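PDB 4OHF: cytosolic IMP-GMP specific 5'-nucleotidase from Legionella pneumophila subsp. pneumophila, which probably removes the 5'-phosphate from nucleoside monophosphates such as IMP and GMP, with magnesium bound in its active site. Local coordinates for residues B[23-26]-B[30-33]. Residues are numbered along the deposited sequence; the frame is centred on the assembly and turned at random.
With MG (magnesium ion), chain J; PO4 (phosphate ion), chain H.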
loop_
_atom_site.group_PDB
_atom_site.type_symbol
_atom_site.label_atom_id
_atom_site.label_comp_id
_atom_site.label_asym_id
_atom_site.label_seq_id
_atom_site.Cartn_x
_atom_site.Cartn_y
_atom_site.Cartn_z
ATOM N N ASP B 23 16.535 4.291 27.647
ATOM C CA ASP B 23 15.471 5.263 27.458
ATOM C C ASP B 23 15.450 5.952 28.827
ATOM O O ASP B 23 15.644 5.292 29.836
ATOM C CB ASP B 23 14.176 4.488 27.190
ATOM C CG ASP B 23 12.926 5.327 27.341
ATOM O OD1 ASP B 23 12.647 5.819 28.451
ATOM O OD2 ASP B 23 12.205 5.478 26.340
ATOM N N MET B 24 15.236 7.260 28.887
ATOM C CA MET B 24 15.233 7.934 30.189
ATOM C C MET B 24 13.899 7.941 30.945
ATOM O O MET B 24 13.770 7.292 31.985
ATOM C CB MET B 24 15.736 9.373 30.063
ATOM C CG MET B 24 15.671 10.128 31.367
ATOM S SD MET B 24 16.262 11.849 31.305
ATOM C CE MET B 24 14.905 12.664 30.494
ATOM N N ASP B 25 12.915 8.674 30.443
ATOM C CA ASP B 25 11.631 8.750 31.122
ATOM C C ASP B 25 10.867 7.429 31.121
ATOM O O ASP B 25 10.417 6.967 30.083
ATOM C CB ASP B 25 10.779 9.867 30.510
ATOM C CG ASP B 25 11.378 11.253 30.742
ATOM O OD1 ASP B 25 11.513 11.676 31.912
ATOM O OD2 ASP B 25 11.725 11.921 29.749
ATOM N N HIS B 26 10.753 6.831 32.305
ATOM C CA HIS B 26 10.058 5.559 32.554
ATOM C C HIS B 26 10.920 4.308 32.440
ATOM O O HIS B 26 10.449 3.213 32.746
ATOM C CB HIS B 26 8.809 5.406 31.681
ATOM C CG HIS B 26 7.808 6.501 31.868
ATOM N ND1 HIS B 26 7.698 7.569 31.001
ATOM C CD2 HIS B 26 6.908 6.727 32.855
ATOM C CE1 HIS B 26 6.777 8.406 31.447
ATOM N NE2 HIS B 26 6.281 7.918 32.569
ATOM N N ARG B 30 12.387 6.191 37.140
ATOM C CA ARG B 30 11.021 5.744 37.416
ATOM C C ARG B 30 10.037 6.850 37.817
ATOM O O ARG B 30 10.383 7.798 38.525
ATOM C CB ARG B 30 11.041 4.641 38.484
ATOM C CG ARG B 30 10.561 3.283 37.982
ATOM C CD ARG B 30 11.538 2.165 38.277
ATOM N NE ARG B 30 11.806 1.999 39.707
ATOM C CZ ARG B 30 10.901 1.688 40.632
ATOM N NH1 ARG B 30 9.632 1.499 40.296
ATOM N NH2 ARG B 30 11.274 1.570 41.902
ATOM N N TYR B 31 8.807 6.721 37.332
ATOM C CA TYR B 31 7.744 7.671 37.634
ATOM C C TYR B 31 6.601 6.980 38.348
ATOM O O TYR B 31 6.367 5.786 38.169
ATOM C CB TYR B 31 7.179 8.294 36.353
ATOM C CG TYR B 31 8.028 9.379 35.732
ATOM C CD1 TYR B 31 7.825 10.717 36.056
ATOM C CD2 TYR B 31 9.012 9.068 34.794
ATOM C CE1 TYR B 31 8.576 11.723 35.458
ATOM C CE2 TYR B 31 9.766 10.062 34.195
ATOM C CZ TYR B 31 9.543 11.389 34.532
ATOM O OH TYR B 31 10.293 12.383 33.951
ATOM N N ASN B 32 5.890 7.751 39.156
ATOM C CA ASN B 32 4.723 7.260 39.869
ATOM C C ASN B 32 3.612 7.177 38.811
ATOM O O ASN B 32 3.009 8.195 38.449
ATOM C CB ASN B 32 4.344 8.263 40.952
ATOM C CG ASN B 32 3.183 7.803 41.780
ATOM O OD1 ASN B 32 2.082 7.554 41.269
ATOM N ND2 ASN B 32 3.415 7.681 43.078
ATOM N N SER B 33 3.355 5.970 38.311
ATOM C CA SER B 33 2.361 5.764 37.263
ATOM C C SER B 33 0.999 6.422 37.439
ATOM O O SER B 33 0.526 7.113 36.539
ATOM C CB SER B 33 2.162 4.268 37.015
ATOM O OG SER B 33 3.253 3.719 36.304
HETATM MG MG MG J . 10.514 6.216 28.080
HETATM P P PO4 H . 12.143 9.234 26.933
HETATM O O1 PO4 H . 11.413 10.530 26.934
HETATM O O2 PO4 H . 11.259 8.155 27.420
HETATM O O3 PO4 H . 13.332 9.334 27.823
HETATM O O4 PO4 H . 12.569 8.911 25.548
HETATM O O HOH W 1 9.027 7.047 26.884
#
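Tyr31 meets both Asp25 and His26 where the chain has turned back beside the magnesium site. Just before it, at the start of strand 30-31, CB of Arg30 points away from 23-26, and the length of an arginine suits it to this place, where its NE forms a salt bridge with Glu188 OE2.

Tyr31 carries the contact because a tyrosine offers both a flat ring and a hydroxyl at its end. Its CB points toward 23-26, and CG anti to the carbonyl carbon (chi1 -78°) lays the ring so that OH donates a hydrogen bond to Asp25 OD1, which lies at the ring's edge. The carboxylate and ring planes are turned 47° apart. The other carboxylate oxygen, OD2, bonds to Ser211, so both oxygens of Asp25 are engaged. Over one face of the His26 imidazole sits Tyr31 CD2, 3.7 Å from His26 CD2, the two rings inclined at 35°.

Asn32 then caps the following helix through OD1, bonded to Asn35 N.

Asp25 is thus braced while its backbone O, with the Asp23 carboxylate and Asp303, binds magnesium, and its N donates to phosphate O3 (2.7 Å). This is the DxD motif of the HAD phosphatase fold, following strand 19-22 of the central sheet.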